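Local structure of putative oxidoreductase with NAD(P)-binding Rossmann-fold domain (3UUW) at residues G10-G15 with G36-N41; N119-F124 with N274-C279. The protein is a putative oxidoreductase of the GFO/IDH/MocA family that probably binds an NAD(P) cofactor through its Rossmann-fold domain. All coordinates share one frame; numbering follows the deposited sequence.

Interaction 1: residues G10-G15 with G36-N41; sequences GMIGLG and GAFTPN
Leu14 lays its branched end over Thr39 and Ala37: CG, anti to the carbonyl carbon (chi1 -58°), is set 3.9 Å from Thr39 CB, and CD1 lies between Thr39 CG2 and Ala37 CB, 4.0 Å from the latter. The leucine and threonine side chains cross obliquely. Helix 42-52 closes over this group, Ile48 touching Leu14 and Cys49 touching Ala37. Polar contact accompanies the apolar one, since Leu14 N donates to Thr39 OG1, although the place of that oxygen is less certain.

Upstream of Leu14 and Thr39 the backbones run as parallel strands, their short axes only 11° apart. The register follows from three bonds: Met11 N to Gly36 O, Phe38 N to Met11 O at 3.0 Å, and Gly13 N to Phe38 O at 2.9 Å. Phe38 O also receives a CA-H...O contact from Ile12, 3.3 Å from CA to O.

The two faces of the sheet are used differently. Met11 CB lies beside Ala37 CB at 4.3 Å, after which the methionine chain leads away to pack on helix 16-26. On the other face Ile12 CG2 meets the edge of the Phe38 ring, 4.2 Å from CD2, and both residues touch Ile60.

A parallel strand pair joined through helix 16-26, with Gly13 and Gly15 in a GxGxxA-like turn before that helix, is characteristic of the first beta-alpha-beta unit of a Rossmann fold, consistent with dinucleotide binding.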
loop_
_atom_site.group_PDB
_atom_site.type_symbol
_atom_site.label_atom_id
_atom_site.label_comp_id
_atom_site.label_asym_id
_atom_site.label_seq_id
_atom_site.Cartn_x
_atom_site.Cartn_y
_atom_site.Cartn_z
ATOM N N GLY A 10 37.362 -20.900 -7.221
ATOM C CA GLY A 10 37.974 -19.710 -7.780
ATOM C C GLY A 10 36.889 -18.921 -8.476
ATOM O O GLY A 10 35.837 -19.464 -8.832
ATOM N N MET A 11 37.160 -17.651 -8.716
ATOM C CA MET A 11 36.246 -16.790 -9.441
ATOM C C MET A 11 36.958 -16.199 -10.640
ATOM O O MET A 11 38.092 -15.737 -10.517
ATOM C CB MET A 11 35.728 -15.651 -8.544
ATOM C CG MET A 11 34.701 -14.770 -9.221
ATOM S SD MET A 11 33.940 -13.594 -8.070
ATOM C CE MET A 11 32.950 -14.676 -7.067
ATOM N N ILE A 12 36.284 -16.209 -11.795
ATOM C CA ILE A 12 36.795 -15.570 -12.998
ATOM C C ILE A 12 35.808 -14.502 -13.443
ATOM O O ILE A 12 34.621 -14.784 -13.659
ATOM C CB ILE A 12 37.052 -16.609 -14.133
ATOM C CG1 ILE A 12 38.223 -17.517 -13.748
ATOM C CG2 ILE A 12 37.320 -15.934 -15.448
ATOM C CD1 ILE A 12 38.438 -18.712 -14.691
ATOM N N GLY A 13 36.314 -13.278 -13.620
ATOM C CA GLY A 13 35.490 -12.136 -14.002
ATOM C C GLY A 13 35.093 -11.411 -12.737
ATOM O O GLY A 13 34.325 -11.933 -11.925
ATOM N N LEU A 14 35.669 -10.242 -12.510
ATOM C CA LEU A 14 35.395 -9.477 -11.307
ATOM C C LEU A 14 34.735 -8.141 -11.653
ATOM O O LEU A 14 35.030 -7.117 -11.033
ATOM C CB LEU A 14 36.663 -9.279 -10.507
ATOM C CG LEU A 14 37.396 -10.553 -10.075
ATOM C CD1 LEU A 14 38.749 -10.214 -9.458
ATOM C CD2 LEU A 14 36.527 -11.354 -9.107
ATOM N N GLY A 15 33.798 -8.200 -12.598
ATOM C CA GLY A 15 33.032 -7.041 -13.061
ATOM C C GLY A 15 31.915 -6.626 -12.110
ATOM O O GLY A 15 31.855 -7.069 -10.969
ATOM N N GLY A 36 41.318 -18.222 -5.087
ATOM C CA GLY A 36 41.794 -17.059 -5.803
ATOM C C GLY A 36 40.821 -16.544 -6.822
ATOM O O GLY A 36 39.731 -17.092 -7.007
ATOM N N ALA A 37 41.237 -15.488 -7.515
ATOM C CA ALA A 37 40.392 -14.874 -8.505
ATOM C C ALA A 37 41.232 -14.285 -9.635
ATOM O O ALA A 37 42.377 -13.901 -9.433
ATOM C CB ALA A 37 39.526 -13.772 -7.857
ATOM N N PHE A 38 40.636 -14.236 -10.818
ATOM C CA PHE A 38 41.266 -13.679 -11.987
ATOM C C PHE A 38 40.256 -12.828 -12.714
ATOM O O PHE A 38 39.068 -13.174 -12.798
ATOM C CB PHE A 38 41.759 -14.776 -12.946
ATOM C CG PHE A 38 42.118 -14.243 -14.318
ATOM C CD1 PHE A 38 43.347 -13.653 -14.545
ATOM C CD2 PHE A 38 41.184 -14.246 -15.343
ATOM C CE1 PHE A 38 43.653 -13.121 -15.789
ATOM C CE2 PHE A 38 41.476 -13.728 -16.579
ATOM C CZ PHE A 38 42.711 -13.164 -16.810
ATOM N N THR A 39 40.750 -11.698 -13.211
ATOM C CA THR A 39 40.035 -10.864 -14.159
ATOM C C THR A 39 41.127 -10.250 -15.074
ATOM O O THR A 39 42.251 -10.035 -14.635
ATOM C CB THR A 39 39.096 -9.842 -13.462
ATOM O OG1 THR A 39 38.099 -9.398 -14.391
ATOM C CG2 THR A 39 39.859 -8.635 -12.891
ATOM N N PRO A 40 40.816 -10.003 -16.361
ATOM C CA PRO A 40 41.871 -9.536 -17.274
ATOM C C PRO A 40 42.586 -8.252 -16.897
ATOM O O PRO A 40 43.766 -8.097 -17.211
ATOM C CB PRO A 40 41.121 -9.332 -18.592
ATOM C CG PRO A 40 40.027 -10.295 -18.537
ATOM C CD PRO A 40 39.618 -10.435 -17.104
ATOM N N ASN A 41 41.870 -7.322 -16.267
ATOM C CA ASN A 41 42.457 -6.031 -15.913
ATOM C C ASN A 41 43.246 -6.225 -14.634
ATOM O O ASN A 41 42.652 -6.349 -13.557
ATOM C CB ASN A 41 41.367 -4.964 -15.739
ATOM C CG ASN A 41 41.925 -3.598 -15.397
ATOM O OD1 ASN A 41 42.668 -3.440 -14.438
ATOM N ND2 ASN A 41 41.564 -2.593 -16.194
#

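Interaction 2: residues N119-F124 with N274-C279; sequences NLMVGF and NHFIDC
Met121 and Phe276 slide past each other in opposite directions, and this is the tightly packed part of the contact. The methionine leaves strand 120-122 with CG anti to the backbone N (chi1 -170°) and stays extended beyond it, which carries the sulfur alongside the root of the phenylalanine: SD is 3.8 Å from Phe276 CD1 and 3.9 Å from Phe276 CB. Phe276 CD1 is thus touched by both CB and SD of Met121. The sulfur stands oblique to the ring, 5.1 Å from its centroid, a Met-aromatic contact. Phe276 is further held by His92 of the neighbouring strand and by an edge-to-face meeting with Phe71.

Elsewhere the two segments approach more loosely. Met121 CE reaches the edge of the His275 imidazole near its plane, 4.3 Å from CD2, and one face of that ring has Cys279 SG offset toward its rim. His275 is partly exposed, and a glycerol, probably from crystallisation, lies nearby. At Asn119 the amide passes Cys279 CB at 4.1 Å from ND2, and a water fills in between the segments: it accepts from Asn119 ND2 at 2.9 Å and donates to Phe276 O at 2.7 Å. Asn119 ND2 also bonds to Ile284 O, giving the amide nitrogen two acceptors.

The contact sets helix 269-281 against the outermost strand, 120-122, of the parallel Rossmann sheet. With no direct hydrogen bond between the two segments, this join depends on apolar and sulfur-aromatic packing, and the Asn119 amide, supplied with acceptors by the water and Ile284 O, makes the polar link to a helix carbonyl through that water.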
loop_
_atom_site.group_PDB
_atom_site.type_symbol
_atom_site.label_atom_id
_atom_site.label_comp_id
_atom_site.label_asym_id
_atom_site.label_seq_id
_atom_site.Cartn_x
_atom_site.Cartn_y
_atom_site.Cartn_z
ATOM N N ASN A 119 29.523 -30.542 -13.192
ATOM C CA ASN A 119 28.316 -29.745 -13.199
ATOM C C ASN A 119 28.586 -28.427 -13.900
ATOM O O ASN A 119 29.592 -27.745 -13.617
ATOM C CB ASN A 119 27.836 -29.454 -11.774
ATOM C CG ASN A 119 27.329 -30.689 -11.065
ATOM O OD1 ASN A 119 26.794 -31.604 -11.706
ATOM N ND2 ASN A 119 27.485 -30.723 -9.733
ATOM N N LEU A 120 27.729 -28.126 -14.861
ATOM C CA LEU A 120 27.746 -26.849 -15.584
ATOM C C LEU A 120 26.386 -26.260 -15.287
ATOM O O LEU A 120 25.378 -26.785 -15.765
ATOM C CB LEU A 120 27.938 -27.087 -17.091
ATOM C CG LEU A 120 27.858 -25.863 -18.007
ATOM C CD1 LEU A 120 28.863 -24.810 -17.616
ATOM C CD2 LEU A 120 28.045 -26.309 -19.489
ATOM N N MET A 121 26.356 -25.228 -14.440
ATOM C CA MET A 121 25.107 -24.617 -13.986
ATOM C C MET A 121 25.007 -23.169 -14.446
ATOM O O MET A 121 25.981 -22.410 -14.336
ATOM C CB MET A 121 25.055 -24.632 -12.467
ATOM C CG MET A 121 23.727 -24.247 -11.867
ATOM S SD MET A 121 23.853 -24.286 -10.062
ATOM C CE MET A 121 22.121 -23.997 -9.636
ATOM N N VAL A 122 23.817 -22.778 -14.913
ATOM C CA VAL A 122 23.539 -21.405 -15.324
ATOM C C VAL A 122 22.776 -20.705 -14.207
ATOM O O VAL A 122 21.856 -21.271 -13.590
ATOM C CB VAL A 122 22.764 -21.352 -16.655
ATOM C CG1 VAL A 122 22.354 -19.933 -16.988
ATOM C CG2 VAL A 122 23.642 -21.985 -17.789
ATOM N N GLY A 123 23.168 -19.451 -13.961
ATOM C CA GLY A 123 22.682 -18.677 -12.832
ATOM C C GLY A 123 21.312 -18.062 -12.951
ATOM O O GLY A 123 21.153 -16.803 -12.960
ATOM N N PHE A 124 20.300 -18.915 -13.026
ATOM C CA PHE A 124 18.920 -18.427 -13.036
ATOM C C PHE A 124 18.495 -18.256 -11.591
ATOM O O PHE A 124 17.774 -19.082 -11.023
ATOM C CB PHE A 124 17.992 -19.361 -13.837
ATOM C CG PHE A 124 18.232 -19.313 -15.319
ATOM C CD1 PHE A 124 17.967 -18.150 -16.039
ATOM C CD2 PHE A 124 18.687 -20.422 -16.004
ATOM C CE1 PHE A 124 18.198 -18.100 -17.372
ATOM C CE2 PHE A 124 18.909 -20.362 -17.350
ATOM C CZ PHE A 124 18.655 -19.204 -18.032
ATOM N N ASN A 274 25.051 -21.299 -3.008
ATOM C CA ASN A 274 25.270 -22.336 -2.023
ATOM C C ASN A 274 24.830 -23.715 -2.508
ATOM O O ASN A 274 25.439 -24.729 -2.174
ATOM C CB ASN A 274 24.621 -21.977 -0.697
ATOM C CG ASN A 274 25.343 -20.821 0.008
ATOM O OD1 ASN A 274 26.535 -20.612 -0.185
ATOM N ND2 ASN A 274 24.614 -20.091 0.841
ATOM N N HIS A 275 23.768 -23.763 -3.297
ATOM C CA HIS A 275 23.309 -24.991 -3.870
ATOM C C HIS A 275 24.346 -25.564 -4.833
ATOM O O HIS A 275 24.600 -26.755 -4.814
ATOM C CB HIS A 275 21.978 -24.781 -4.581
ATOM C CG HIS A 275 21.363 -26.049 -5.078
ATOM N ND1 HIS A 275 21.085 -27.113 -4.244
ATOM C CD2 HIS A 275 21.008 -26.439 -6.321
ATOM C CE1 HIS A 275 20.554 -28.092 -4.952
ATOM N NE2 HIS A 275 20.489 -27.704 -6.215
ATOM N N PHE A 276 24.931 -24.716 -5.671
ATOM C CA PHE A 276 26.012 -25.140 -6.575
ATOM C C PHE A 276 27.103 -25.869 -5.799
ATOM O O PHE A 276 27.539 -26.953 -6.187
ATOM C CB PHE A 276 26.599 -23.922 -7.337
ATOM C CG PHE A 276 27.747 -24.249 -8.249
ATOM C CD1 PHE A 276 27.545 -24.947 -9.444
ATOM C CD2 PHE A 276 29.035 -23.847 -7.929
ATOM C CE1 PHE A 276 28.625 -25.246 -10.289
ATOM C CE2 PHE A 276 30.099 -24.130 -8.780
ATOM C CZ PHE A 276 29.883 -24.827 -9.955
ATOM N N ILE A 277 27.544 -25.280 -4.697
ATOM C CA ILE A 277 28.578 -25.897 -3.872
ATOM C C ILE A 277 28.088 -27.189 -3.217
ATOM O O ILE A 277 28.802 -28.185 -3.207
ATOM C CB ILE A 277 29.060 -24.913 -2.801
ATOM C CG1 ILE A 277 29.689 -23.675 -3.432
ATOM C CG2 ILE A 277 30.034 -25.566 -1.814
ATOM C CD1 ILE A 277 30.996 -23.944 -4.198
ATOM N N ASP A 278 26.882 -27.161 -2.669
ATOM C CA ASP A 278 26.312 -28.351 -1.997
ATOM C C ASP A 278 26.240 -29.538 -2.932
ATOM O O ASP A 278 26.510 -30.665 -2.533
ATOM C CB ASP A 278 24.911 -28.058 -1.439
ATOM C CG ASP A 278 24.932 -27.197 -0.180
ATOM O OD1 ASP A 278 25.989 -27.080 0.461
ATOM O OD2 ASP A 278 23.867 -26.652 0.175
ATOM N N CYS A 279 25.884 -29.290 -4.181
ATOM C CA CYS A 279 25.773 -30.364 -5.168
ATOM C C CYS A 279 27.127 -31.006 -5.460
ATOM O O CYS A 279 27.214 -32.234 -5.657
ATOM C CB CYS A 279 25.103 -29.869 -6.444
ATOM S SG CYS A 279 23.329 -29.574 -6.250
HETATM O O HOH W 1 27.318 -27.984 -8.697
#

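Overall arrangement
From the N terminus, interaction 1 comes first along the chain: strand 8-12 leads through helix 16-26 to strand 33-38, and the pairing of 10-15 with 36-41 closes this short loop. The chain then adds strands 69-72 and 92-95, and interaction 2 opens on the fifth, 120-122. Its loop is far longer, running through the eight-stranded mixed sheet before helix 269-281 returns to the Rossmann sheet. The two contacts follow in series, neither nested nor crossed, with centres about 18 Å apart and nearest atoms about 7 Å apart. Strands 33-38 and 120-122 are the outermost of the parallel sheet, and Phe71, on strand 69-72, lies next to both contacts, through backbone hydrogen bonds to Gly10 and Ile12 and through its ring at Phe276.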